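Local coordinates for protein peptidyl-prolyl cis-trans isomerase (Hirschia baltica, PDB 5EX2) that probably catalyses the cis-trans isomerisation of peptide bonds that precede proline, acting as a protein-folding helper, at residues Pro14-Ser19 against Asp236-Ser241; Val26-Thr31 against Val214-Val219; Trp148-Ala153 against Lys251-Leu256; Leu173-Ser178 against Asp196-Leu201. All coordinates share one frame; numbering follows the deposited sequence.

Contact 1: residues Pro14-Ser19 against Asp236-Ser241; sequences PENWRS and DGPMFS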
loop_
_atom_site.group_PDB
_atom_site.type_symbol
_atom_site.label_atom_id
_atom_site.label_comp_id
_atom_site.label_asym_id
_atom_site.label_seq_id
_atom_site.Cartn_x
_atom_site.Cartn_y
_atom_site.Cartn_z
ATOM N N PRO A 14 -14.373 -5.515 16.777
ATOM C CA PRO A 14 -14.502 -4.669 15.591
ATOM C C PRO A 14 -14.235 -3.195 15.884
ATOM O O PRO A 14 -13.990 -2.439 14.960
ATOM C CB PRO A 14 -15.953 -4.896 15.157
ATOM C CG PRO A 14 -16.653 -5.399 16.372
ATOM C CD PRO A 14 -15.642 -6.175 17.135
ATOM N N GLU A 15 -14.266 -2.801 17.151
ATOM C CA GLU A 15 -13.934 -1.435 17.520
ATOM C C GLU A 15 -12.469 -1.126 17.222
ATOM O O GLU A 15 -12.105 0.027 16.965
ATOM C CB GLU A 15 -14.226 -1.195 19.005
ATOM C CG GLU A 15 -15.704 -1.296 19.394
ATOM C CD GLU A 15 -16.228 -2.739 19.530
ATOM O OE1 GLU A 15 -15.425 -3.706 19.551
ATOM O OE2 GLU A 15 -17.466 -2.901 19.627
ATOM N N ASN A 16 -11.629 -2.165 17.224
ATOM C CA ASN A 16 -10.202 -1.970 17.039
ATOM C C ASN A 16 -9.660 -2.583 15.770
ATOM O O ASN A 16 -8.519 -2.323 15.419
ATOM C CB ASN A 16 -9.448 -2.510 18.231
ATOM C CG ASN A 16 -9.536 -1.581 19.411
ATOM O OD1 ASN A 16 -9.098 -0.444 19.341
ATOM N ND2 ASN A 16 -10.119 -2.053 20.495
ATOM N N TRP A 17 -10.460 -3.386 15.080
ATOM C CA TRP A 17 -9.989 -4.107 13.901
ATOM C C TRP A 17 -10.973 -4.018 12.746
ATOM O O TRP A 17 -12.172 -4.282 12.881
ATOM C CB TRP A 17 -9.719 -5.569 14.243
ATOM C CG TRP A 17 -8.634 -5.714 15.232
ATOM C CD1 TRP A 17 -8.771 -5.840 16.582
ATOM C CD2 TRP A 17 -7.228 -5.705 14.967
ATOM N NE1 TRP A 17 -7.538 -5.932 17.172
ATOM C CE2 TRP A 17 -6.571 -5.843 16.201
ATOM C CE3 TRP A 17 -6.459 -5.595 13.800
ATOM C CZ2 TRP A 17 -5.184 -5.886 16.307
ATOM C CZ3 TRP A 17 -5.082 -5.637 13.914
ATOM C CH2 TRP A 17 -4.462 -5.793 15.153
ATOM N N ARG A 18 -10.423 -3.662 11.595
ATOM C CA ARG A 18 -11.166 -3.526 10.350
ATOM C C ARG A 18 -10.880 -4.724 9.462
ATOM O O ARG A 18 -9.725 -5.026 9.174
ATOM C CB ARG A 18 -10.759 -2.225 9.640
ATOM C CG ARG A 18 -11.384 -2.032 8.264
ATOM C CD ARG A 18 -10.915 -0.734 7.591
ATOM N NE ARG A 18 -9.474 -0.701 7.354
ATOM C CZ ARG A 18 -8.875 -1.315 6.338
ATOM N NH1 ARG A 18 -9.587 -2.013 5.465
ATOM N NH2 ARG A 18 -7.562 -1.234 6.206
ATOM N N SER A 19 -11.935 -5.390 9.016
ATOM C CA SER A 19 -11.796 -6.532 8.130
ATOM C C SER A 19 -11.506 -6.037 6.717
ATOM O O SER A 19 -12.232 -5.195 6.192
ATOM C CB SER A 19 -13.073 -7.363 8.176
ATOM O OG SER A 19 -13.001 -8.433 7.254
ATOM N N ASP A 236 -8.610 5.003 14.470
ATOM C CA ASP A 236 -9.442 5.849 15.317
ATOM C C ASP A 236 -9.917 5.114 16.573
ATOM O O ASP A 236 -10.785 5.617 17.307
ATOM C CB ASP A 236 -10.646 6.394 14.529
ATOM C CG ASP A 236 -11.542 5.303 13.942
ATOM O OD1 ASP A 236 -11.163 4.115 13.907
ATOM O OD2 ASP A 236 -12.657 5.651 13.498
ATOM N N GLY A 237 -9.356 3.939 16.823
ATOM C CA GLY A 237 -9.712 3.170 17.999
ATOM C C GLY A 237 -8.668 3.291 19.092
ATOM O O GLY A 237 -7.581 3.843 18.896
ATOM N N PRO A 238 -8.986 2.758 20.275
ATOM C CA PRO A 238 -8.108 2.964 21.429
ATOM C C PRO A 238 -6.833 2.147 21.402
ATOM O O PRO A 238 -5.827 2.564 21.944
ATOM C CB PRO A 238 -8.979 2.545 22.614
ATOM C CG PRO A 238 -9.989 1.647 22.054
ATOM C CD PRO A 238 -10.269 2.150 20.659
ATOM N N MET A 239 -6.844 0.982 20.777
ATOM C CA MET A 239 -5.597 0.234 20.690
ATOM C C MET A 239 -4.567 1.010 19.874
ATOM O O MET A 239 -3.380 0.993 20.178
ATOM C CB MET A 239 -5.827 -1.142 20.087
ATOM C CG MET A 239 -6.533 -2.054 21.043
ATOM S SD MET A 239 -6.879 -3.700 20.417
ATOM C CE MET A 239 -5.227 -4.389 20.371
ATOM N N PHE A 240 -5.018 1.691 18.834
ATOM C CA PHE A 240 -4.071 2.456 18.051
ATOM C C PHE A 240 -3.574 3.665 18.851
ATOM O O PHE A 240 -2.421 4.045 18.721
ATOM C CB PHE A 240 -4.655 2.907 16.718
ATOM C CG PHE A 240 -3.600 3.398 15.758
ATOM C CD1 PHE A 240 -2.707 2.495 15.188
ATOM C CD2 PHE A 240 -3.462 4.741 15.456
ATOM C CE1 PHE A 240 -1.718 2.911 14.332
ATOM C CE2 PHE A 240 -2.471 5.158 14.589
ATOM C CZ PHE A 240 -1.604 4.242 14.028
ATOM N N SER A 241 -4.427 4.250 19.677
ATOM C CA SER A 241 -3.985 5.314 20.565
ATOM C C SER A 241 -2.849 4.846 21.478
ATOM O O SER A 241 -1.870 5.557 21.707
ATOM C CB SER A 241 -5.170 5.800 21.382
ATOM O OG SER A 241 -4.831 6.894 22.208
HETATM O O HOH W 1 -12.683 2.610 15.956
HETATM O O HOH W 2 -7.424 0.814 17.580
#
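Two hydrogen bonds grip Asn16 OD1, and both tie it to the first turn of the helix that starts at Pro238. The direct one comes from Met239 N, 3.0 Å from Asn16 OD1 and nearly straight at 166°, although the donor sits 41° above the carbonyl plane. The second is from a water that donates to Asn16 OD1 at 2.7 Å and itself accepts the hydrogen of Phe240 N. One side-chain oxygen thus serves two successive backbone N-H groups, one of them through water. On the other branch of the amide, ND2 bonds to Asp13 OD2, which settles which end is oxygen and fixes the rotation of the group. Gly237 is the N-cap residue of this helix, 238-247, which follows strand 229-233; that strand is the middle one of a three-stranded antiparallel sheet, with strand 17-19 at its edge. Glu15 and Asn16 come close enough to Gly237 that a beta carbon there would clash with Glu15 O and Asn16 OD1. The Met239 side chain crosses the amide at about a right angle, with SD 3.5 Å from Asn16 CG, and the ring of Pro238 brings CD within 3.1 Å of Asn16 OD1. Bent at chi3 (71°), the same methionine makes a Met-aromatic contact with Trp17: SD lies obliquely to the indole, 4.0 Å from Trp17 NE1, while Tyr5 meets that indole edge-to-face. Farther along, a second water donates to Glu15 O at 2.8 Å and to Asp236 OD1 at 3.0 Å, bridging the two loops.

Contact 2: residues Val26-Thr31 against Val214-Val219; sequences VIFETT and VSAVMV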
loop_
_atom_site.group_PDB
_atom_site.type_symbol
_atom_site.label_atom_id
_atom_site.label_comp_id
_atom_site.label_asym_id
_atom_site.label_seq_id
_atom_site.Cartn_x
_atom_site.Cartn_y
_atom_site.Cartn_z
ATOM N N VAL A 26 -4.564 -8.641 -2.273
ATOM C CA VAL A 26 -3.805 -9.339 -3.294
ATOM C C VAL A 26 -2.697 -10.134 -2.637
ATOM O O VAL A 26 -2.013 -9.645 -1.741
ATOM C CB VAL A 26 -3.172 -8.350 -4.292
ATOM C CG1 VAL A 26 -2.664 -9.078 -5.532
ATOM C CG2 VAL A 26 -4.151 -7.231 -4.650
ATOM N N ILE A 27 -2.512 -11.365 -3.098
ATOM C CA ILE A 27 -1.417 -12.198 -2.640
ATOM C C ILE A 27 -0.316 -12.202 -3.699
ATOM O O ILE A 27 -0.541 -12.663 -4.798
ATOM C CB ILE A 27 -1.859 -13.637 -2.378
ATOM C CG1 ILE A 27 -3.156 -13.670 -1.556
ATOM C CG2 ILE A 27 -0.748 -14.387 -1.667
ATOM C CD1 ILE A 27 -3.669 -15.059 -1.316
ATOM N N PHE A 28 0.843 -11.650 -3.344
ATOM C CA PHE A 28 2.042 -11.751 -4.168
ATOM C C PHE A 28 2.939 -12.825 -3.583
ATOM O O PHE A 28 3.559 -12.609 -2.547
ATOM C CB PHE A 28 2.805 -10.414 -4.203
ATOM C CG PHE A 28 2.309 -9.415 -5.227
ATOM C CD1 PHE A 28 1.100 -9.576 -5.882
ATOM C CD2 PHE A 28 3.070 -8.283 -5.508
ATOM C CE1 PHE A 28 0.676 -8.647 -6.823
ATOM C CE2 PHE A 28 2.645 -7.361 -6.440
ATOM C CZ PHE A 28 1.449 -7.538 -7.091
ATOM N N GLU A 29 3.026 -13.978 -4.229
ATOM C CA GLU A 29 3.977 -14.989 -3.808
ATOM C C GLU A 29 5.289 -14.777 -4.520
ATOM O O GLU A 29 5.314 -14.780 -5.744
ATOM C CB GLU A 29 3.457 -16.382 -4.123
ATOM C CG GLU A 29 2.420 -16.885 -3.135
ATOM C CD GLU A 29 3.036 -17.224 -1.783
ATOM O OE1 GLU A 29 4.265 -17.024 -1.604
ATOM O OE2 GLU A 29 2.290 -17.691 -0.895
ATOM N N THR A 30 6.363 -14.564 -3.766
ATOM C CA THR A 30 7.670 -14.306 -4.346
ATOM C C THR A 30 8.633 -15.407 -3.931
ATOM O O THR A 30 8.348 -16.202 -3.016
ATOM C CB THR A 30 8.271 -12.941 -3.911
ATOM O OG1 THR A 30 8.898 -13.085 -2.630
ATOM C CG2 THR A 30 7.222 -11.846 -3.866
ATOM N N THR A 31 9.796 -15.434 -4.573
ATOM C CA THR A 31 10.807 -16.391 -4.228
ATOM C C THR A 31 11.486 -16.087 -2.892
ATOM O O THR A 31 12.368 -16.821 -2.480
ATOM C CB THR A 31 11.853 -16.513 -5.359
ATOM O OG1 THR A 31 12.227 -15.207 -5.809
ATOM C CG2 THR A 31 11.272 -17.289 -6.530
ATOM N N VAL A 214 6.280 -15.106 -8.279
ATOM C CA VAL A 214 5.869 -16.410 -8.779
ATOM C C VAL A 214 4.394 -16.436 -9.179
ATOM O O VAL A 214 4.011 -17.035 -10.193
ATOM C CB VAL A 214 6.137 -17.495 -7.720
ATOM C CG1 VAL A 214 5.639 -18.852 -8.189
ATOM C CG2 VAL A 214 7.603 -17.554 -7.362
ATOM N N SER A 215 3.558 -15.808 -8.360
ATOM C CA SER A 215 2.133 -15.740 -8.654
ATOM C C SER A 215 1.500 -14.551 -7.959
ATOM O O SER A 215 2.001 -14.067 -6.956
ATOM C CB SER A 215 1.426 -17.027 -8.222
ATOM O OG SER A 215 1.424 -17.150 -6.809
ATOM N N ALA A 216 0.384 -14.105 -8.512
ATOM C CA ALA A 216 -0.435 -13.067 -7.923
ATOM C C ALA A 216 -1.881 -13.526 -7.977
ATOM O O ALA A 216 -2.337 -14.051 -8.996
ATOM C CB ALA A 216 -0.247 -11.750 -8.660
ATOM N N VAL A 217 -2.597 -13.329 -6.875
ATOM C CA VAL A 217 -3.988 -13.745 -6.768
ATOM C C VAL A 217 -4.797 -12.706 -6.024
ATOM O O VAL A 217 -4.371 -12.224 -4.990
ATOM C CB VAL A 217 -4.131 -15.101 -6.026
ATOM C CG1 VAL A 217 -5.573 -15.557 -6.022
ATOM C CG2 VAL A 217 -3.265 -16.162 -6.670
ATOM N N MET A 218 -5.958 -12.353 -6.565
ATOM C CA MET A 218 -6.958 -11.597 -5.825
ATOM C C MET A 218 -7.707 -12.526 -4.884
ATOM O O MET A 218 -8.228 -13.564 -5.293
ATOM C CB MET A 218 -7.969 -10.958 -6.771
ATOM C CG MET A 218 -7.401 -9.959 -7.743
ATOM S SD MET A 218 -6.582 -8.565 -6.942
ATOM C CE MET A 218 -7.848 -8.067 -5.759
ATOM N N VAL A 219 -7.778 -12.154 -3.616
ATOM C CA VAL A 219 -8.378 -13.051 -2.646
ATOM C C VAL A 219 -9.865 -13.276 -2.954
ATOM O O VAL A 219 -10.390 -14.351 -2.675
ATOM C CB VAL A 219 -8.157 -12.513 -1.210
ATOM C CG1 VAL A 219 -8.929 -13.282 -0.187
ATOM C CG2 VAL A 219 -6.682 -12.609 -0.875
HETATM O O HOH W 3 -0.277 -15.595 -5.194
#
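Backbone hydrogen bonds come first: Val26-Thr31 and Val214-Val219 run antiparallel, their strand axes at 170°. Ile27 and Val217 form a hydrogen-bonded pair, with Ile27 N 2.8 Å from Val217 O and a return bond from Val217 N to Ile27 O. Glu29 N donates to Ser215 O, but Glu29 O receives Val214 N at 2.7 Å and, weakly, Ser215 N at 3.3 Å. Two residues thus face one, a classic beta bulge. Ala216 CA adds a C-H...O contact to Ile27 O at 3.2 Å. One water donates to Ile27 O and hydrogen-bonds Ser215 OG, linking the two strands.

Among the apolar contacts, Val26, Phe28, Ala216 and Met218 share one face of the sheet. Val26 CG2, anti to its carbonyl carbon, rests 3.6 Å from Met218 SD, the methionine being bent at chi2 and chi3, and Phe28 CE1 approaches Ala216 CB obliquely at 3.7 Å. An alanine in place of Val26 would lose both methyls and would probably loosen the packing against Met218 and against Val55 of helix 45-57. Elsewhere, the side chains of Ile27 and Val219 cross at about a right angle, with Ile27 CG1 3.7 Å from Val219 CG2.

Strands 25-30 and 212-218, first and last of the eight in chain order, here close the antiparallel beta barrel that defines the cyclophilin fold.

Contact 3: residues Trp148-Ala153 against Lys251-Leu256; sequences WMPHCA and KDVCSL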
loop_
_atom_site.group_PDB
_atom_site.type_symbol
_atom_site.label_atom_id
_atom_site.label_comp_id
_atom_site.label_asym_id
_atom_site.label_seq_id
_atom_site.Cartn_x
_atom_site.Cartn_y
_atom_site.Cartn_z
ATOM N N TRP A 148 -2.355 12.733 -0.296
ATOM C CA TRP A 148 -1.660 11.664 -1.004
ATOM C C TRP A 148 -1.197 10.611 -0.011
ATOM O O TRP A 148 -1.173 10.858 1.187
ATOM C CB TRP A 148 -0.484 12.231 -1.818
ATOM C CG TRP A 148 0.488 13.091 -1.047
ATOM C CD1 TRP A 148 1.700 12.698 -0.539
ATOM C CD2 TRP A 148 0.352 14.491 -0.726
ATOM N NE1 TRP A 148 2.314 13.762 0.070
ATOM C CE2 TRP A 148 1.503 14.863 -0.013
ATOM C CE3 TRP A 148 -0.636 15.453 -0.963
ATOM C CZ2 TRP A 148 1.699 16.159 0.462
ATOM C CZ3 TRP A 148 -0.443 16.743 -0.478
ATOM C CH2 TRP A 148 0.714 17.077 0.222
ATOM N N MET A 149 -0.861 9.423 -0.508
ATOM C CA MET A 149 -0.304 8.397 0.337
ATOM C C MET A 149 1.199 8.431 0.171
ATOM O O MET A 149 1.717 8.003 -0.872
ATOM C CB MET A 149 -0.856 7.022 -0.023
ATOM C CG MET A 149 -0.206 5.906 0.764
ATOM S SD MET A 149 -1.207 4.406 0.821
ATOM C CE MET A 149 -1.217 3.904 -0.889
ATOM N N PRO A 150 1.907 8.936 1.183
ATOM C CA PRO A 150 3.357 9.073 1.031
ATOM C C PRO A 150 4.056 7.738 0.961
ATOM O O PRO A 150 3.525 6.738 1.430
ATOM C CB PRO A 150 3.763 9.831 2.291
ATOM C CG PRO A 150 2.732 9.483 3.282
ATOM C CD PRO A 150 1.454 9.419 2.498
ATOM N N HIS A 151 5.243 7.742 0.370
ATOM C CA HIS A 151 5.955 6.517 0.104
ATOM C C HIS A 151 6.759 6.070 1.331
ATOM O O HIS A 151 7.986 6.031 1.332
ATOM C CB HIS A 151 6.814 6.714 -1.142
ATOM C CG HIS A 151 6.002 6.782 -2.402
ATOM N ND1 HIS A 151 5.257 7.880 -2.760
ATOM C CD2 HIS A 151 5.807 5.862 -3.372
ATOM C CE1 HIS A 151 4.637 7.629 -3.905
ATOM N NE2 HIS A 151 4.953 6.410 -4.295
ATOM N N CYS A 152 6.039 5.731 2.392
ATOM C CA CYS A 152 6.613 5.092 3.559
ATOM C C CYS A 152 7.013 3.673 3.189
ATOM O O CYS A 152 6.471 3.115 2.252
ATOM C CB CYS A 152 5.607 5.016 4.727
ATOM S SG CYS A 152 4.913 6.530 5.290
ATOM N N ALA A 153 7.916 3.073 3.960
ATOM C CA ALA A 153 8.170 1.641 3.863
ATOM C C ALA A 153 6.846 0.924 3.977
ATOM O O ALA A 153 6.030 1.263 4.841
ATOM C CB ALA A 153 9.129 1.196 4.938
ATOM N N LYS A 251 6.804 11.321 16.253
ATOM C CA LYS A 251 7.224 10.736 14.986
ATOM C C LYS A 251 6.286 11.073 13.844
ATOM O O LYS A 251 5.079 11.142 14.016
ATOM C CB LYS A 251 7.332 9.222 15.127
ATOM C CG LYS A 251 8.485 8.794 16.009
ATOM C CD LYS A 251 8.468 7.302 16.231
ATOM C CE LYS A 251 9.637 6.859 17.092
ATOM N NZ LYS A 251 9.539 5.416 17.433
ATOM N N ASP A 252 6.860 11.266 12.668
ATOM C CA ASP A 252 6.079 11.425 11.460
ATOM C C ASP A 252 5.563 10.045 11.044
ATOM O O ASP A 252 6.076 9.019 11.504
ATOM C CB ASP A 252 6.926 12.058 10.355
ATOM C CG ASP A 252 6.100 12.507 9.172
ATOM O OD1 ASP A 252 4.922 12.861 9.377
ATOM O OD2 ASP A 252 6.629 12.509 8.042
ATOM N N VAL A 253 4.560 10.021 10.175
ATOM C CA VAL A 253 3.894 8.789 9.793
ATOM C C VAL A 253 4.888 7.736 9.281
ATOM O O VAL A 253 4.744 6.562 9.559
ATOM C CB VAL A 253 2.802 9.088 8.726
ATOM C CG1 VAL A 253 3.407 9.493 7.380
ATOM C CG2 VAL A 253 1.877 7.935 8.567
ATOM N N CYS A 254 5.922 8.156 8.573
ATOM C CA CYS A 254 6.856 7.189 8.010
ATOM C C CYS A 254 7.930 6.730 8.996
ATOM O O CYS A 254 8.663 5.800 8.705
ATOM C CB CYS A 254 7.513 7.759 6.758
ATOM S SG CYS A 254 6.364 7.954 5.368
ATOM N N SER A 255 8.017 7.360 10.164
ATOM C CA SER A 255 8.977 6.925 11.182
ATOM C C SER A 255 8.339 5.971 12.199
ATOM O O SER A 255 9.028 5.335 12.992
ATOM C CB SER A 255 9.586 8.133 11.890
ATOM O OG SER A 255 10.501 8.786 11.029
ATOM N N LEU A 256 7.020 5.860 12.149
ATOM C CA LEU A 256 6.303 4.867 12.930
ATOM C C LEU A 256 6.329 3.525 12.201
ATOM O O LEU A 256 6.524 3.480 10.989
ATOM C CB LEU A 256 4.854 5.302 13.137
ATOM C CG LEU A 256 4.641 6.474 14.078
ATOM C CD1 LEU A 256 3.269 7.089 13.844
ATOM C CD2 LEU A 256 4.768 6.010 15.524
HETATM O O HOH W 4 8.726 4.154 6.428
#
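The tight part of this contact is a covalent one: Cys152 SG and Cys254 SG are bonded at 2.0 Å, with a twist of -74° about the S-S bond (chi3), and the two CA atoms come within 4.9 Å. Both cysteine side chains set out toward the opposite loop, and each SG stands anti to its own carbonyl carbon, beside its backbone N. Val253 CG1, held between the backbone N and the carbonyl carbon (chi1 70°), packs beside the bridge at 3.9 Å from Cys152 SG. The same methyl meets Pro150 CG tip to tip at 4.2 Å. An inverse gamma turn centred on His151 separates Pro150 from Cys152, leaving both directed at the partner loop.

The other side is looser. No direct hydrogen bond spans the two segments; instead a water accepts from Ala153 N and donates to Cys254 O, each at 2.8 Å. Ser255, whose side chain points away from the partner loop, is exposed.

The disulfide joins the loop between strands 145-148 and 155-158 to the one between helix 238-247 and strand 261-264. Pro128 of strand 127-132 touches both Cys152 and Val253, and Phe123 of strand 119-124 lies against Val253.

Contact 4: residues Leu173-Ser178 against Asp196-Leu201; sequences LMRDES and DVAKSL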
loop_
_atom_site.group_PDB
_atom_site.type_symbol
_atom_site.label_atom_id
_atom_site.label_comp_id
_atom_site.label_asym_id
_atom_site.label_seq_id
_atom_site.Cartn_x
_atom_site.Cartn_y
_atom_site.Cartn_z
ATOM N N LEU A 173 7.703 -1.965 -4.595
ATOM C CA LEU A 173 7.472 -2.243 -3.181
ATOM C C LEU A 173 8.416 -1.385 -2.369
ATOM O O LEU A 173 9.642 -1.506 -2.505
ATOM C CB LEU A 173 7.722 -3.715 -2.870
ATOM C CG LEU A 173 6.991 -4.716 -3.755
ATOM C CD1 LEU A 173 7.394 -6.132 -3.352
ATOM C CD2 LEU A 173 5.476 -4.561 -3.665
ATOM N N MET A 174 7.885 -0.480 -1.559
ATOM C CA MET A 174 8.741 0.424 -0.806
ATOM C C MET A 174 9.427 -0.274 0.349
ATOM O O MET A 174 8.782 -0.819 1.231
ATOM C CB MET A 174 7.956 1.622 -0.273
ATOM C CG MET A 174 7.334 2.499 -1.329
ATOM S SD MET A 174 8.499 3.059 -2.576
ATOM C CE MET A 174 9.802 3.719 -1.563
ATOM N N ARG A 175 10.745 -0.272 0.324
ATOM C CA ARG A 175 11.552 -0.897 1.365
ATOM C C ARG A 175 11.935 0.086 2.458
ATOM O O ARG A 175 12.240 -0.319 3.575
ATOM C CB ARG A 175 12.815 -1.514 0.768
ATOM C CG ARG A 175 12.530 -2.718 -0.103
ATOM C CD ARG A 175 13.674 -3.111 -1.003
ATOM N NE ARG A 175 14.961 -3.422 -0.382
ATOM C CZ ARG A 175 15.650 -4.553 -0.587
ATOM N NH1 ARG A 175 15.121 -5.583 -1.255
ATOM N NH2 ARG A 175 16.863 -4.680 -0.062
ATOM N N ASP A 176 11.915 1.380 2.144
ATOM C CA ASP A 176 12.300 2.430 3.088
ATOM C C ASP A 176 11.618 3.722 2.675
ATOM O O ASP A 176 11.256 3.915 1.504
ATOM C CB ASP A 176 13.819 2.607 3.132
ATOM C CG ASP A 176 14.262 3.552 4.234
ATOM O OD1 ASP A 176 14.129 3.183 5.417
ATOM O OD2 ASP A 176 14.744 4.665 3.922
ATOM N N GLU A 177 11.424 4.600 3.648
ATOM C CA GLU A 177 10.793 5.889 3.421
ATOM C C GLU A 177 11.479 6.633 2.290
ATOM O O GLU A 177 12.690 6.835 2.308
ATOM C CB GLU A 177 10.830 6.724 4.698
ATOM C CG GLU A 177 10.336 8.175 4.516
ATOM C CD GLU A 177 10.451 9.012 5.782
ATOM O OE1 GLU A 177 11.176 8.590 6.705
ATOM O OE2 GLU A 177 9.825 10.099 5.854
ATOM N N SER A 178 10.676 7.058 1.318
ATOM C CA SER A 178 11.199 7.717 0.122
ATOM C C SER A 178 10.329 8.898 -0.288
ATOM O O SER A 178 9.587 8.819 -1.268
ATOM C CB SER A 178 11.296 6.713 -1.016
ATOM O OG SER A 178 12.130 5.630 -0.646
ATOM N N ASP A 196 9.076 -7.297 5.254
ATOM C CA ASP A 196 10.357 -7.950 5.494
ATOM C C ASP A 196 10.772 -8.775 4.268
ATOM O O ASP A 196 11.947 -8.809 3.895
ATOM C CB ASP A 196 10.299 -8.830 6.753
ATOM C CG ASP A 196 9.201 -9.895 6.708
ATOM O OD1 ASP A 196 8.269 -9.816 5.877
ATOM O OD2 ASP A 196 9.275 -10.829 7.541
ATOM N N VAL A 197 9.802 -9.405 3.624
ATOM C CA VAL A 197 10.050 -10.143 2.384
ATOM C C VAL A 197 10.559 -9.179 1.306
ATOM O O VAL A 197 11.567 -9.459 0.633
ATOM C CB VAL A 197 8.784 -10.872 1.903
ATOM C CG1 VAL A 197 8.951 -11.410 0.495
ATOM C CG2 VAL A 197 8.442 -12.005 2.854
ATOM N N ALA A 198 9.891 -8.038 1.139
ATOM C CA ALA A 198 10.294 -7.043 0.146
ATOM C C ALA A 198 11.720 -6.580 0.400
ATOM O O ALA A 198 12.491 -6.348 -0.537
ATOM C CB ALA A 198 9.330 -5.854 0.166
ATOM N N LYS A 199 12.059 -6.379 1.672
ATOM C CA LYS A 199 13.398 -5.942 2.053
ATOM C C LYS A 199 14.454 -7.015 1.847
ATOM O O LYS A 199 15.638 -6.734 1.939
ATOM C CB LYS A 199 13.423 -5.484 3.513
ATOM C CG LYS A 199 12.713 -4.193 3.790
ATOM C CD LYS A 199 12.867 -3.894 5.284
ATOM C CE LYS A 199 12.326 -2.572 5.729
ATOM N NZ LYS A 199 12.449 -2.481 7.221
ATOM N N SER A 200 14.040 -8.246 1.574
ATOM C CA SER A 200 14.988 -9.340 1.376
ATOM C C SER A 200 15.189 -9.657 -0.106
ATOM O O SER A 200 16.028 -10.492 -0.442
ATOM C CB SER A 200 14.527 -10.603 2.120
ATOM O OG SER A 200 13.428 -11.229 1.483
ATOM N N LEU A 201 14.392 -9.058 -0.990
ATOM C CA LEU A 201 14.544 -9.327 -2.423
ATOM C C LEU A 201 15.945 -8.925 -2.876
ATOM O O LEU A 201 16.495 -7.928 -2.400
ATOM C CB LEU A 201 13.465 -8.603 -3.227
ATOM C CG LEU A 201 12.027 -9.052 -2.928
ATOM C CD1 LEU A 201 11.020 -8.125 -3.510
ATOM C CD2 LEU A 201 11.789 -10.445 -3.482
HETATM O O HOH W 5 17.972 -7.324 -0.003
HETATM O O HOH W 6 12.519 0.441 6.350
#
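Arg175 reaches across the turn from Ala198 to Leu201 with its guanidinium set among backbone carbonyls. Its chain is bent at chi3 (58°), which turns NH1 in between two of them. Leu201 O lies close to the guanidinium plane and takes the better bond, 2.9 Å from Arg175 NH1 with an N-H...O angle of 157°, the donor lying on a lone pair of the carbonyl. Ala198 O is as near, 2.8 Å from Arg175 NH1, but stands obliquely, and that bond is weak. Lys199 O sits over one face of the flat group without a hydrogen bond, 3.1 Å from Arg175 NH2. A water in the guanidinium plane links Arg175 NH2 to Leu201 O. The positive charge would probably be stabilised by these turn carbonyls. The extended side chain of Lys199 runs past the Arg175 backbone, with Lys199 CE 3.1 Å from Arg175 O. An alanine in place of Arg175 would take away the guanidinium and is likely to leave the carbonyls of Ala198 and Leu201 without this shared donor. Leu173 and Leu201 cross at about a right angle, and Leu173 CD1 touches Leu201 CD1 at 4.1 Å and Ala198 CB at 4.0 Å.

The contact brings helix 195-198 and its type I beta turn against the end of barrel strand 171-174, with Phe65 of strand 63-69 touching both leucines and Thr30 of strand 25-30 touching Leu201.

Overall arrangement
Contacts 2 and 4 both reach the barrel and touch through Thr30 OG1, 3.5 Å from Val197 CG1, their centres about 16 Å apart. Contact 4 also meets contact 3, centres about 13 Å apart: His151 O is 2.9 Å from Ser178 N, probably a hydrogen bond, and Glu177 CD packs 3.3 Å from Cys254 CB. Contacts 2 and 3 lie on opposite sides of the chain's centre. Contact 1 stands apart, its nearest atoms about 6 Å from contact 3. All four lie away from the magnesium site of Gln115, Gln133 and Glu135. Separately, a bound magnesium lies about 3 Å from the Arg175 side chain, which is not among the ligands of that site.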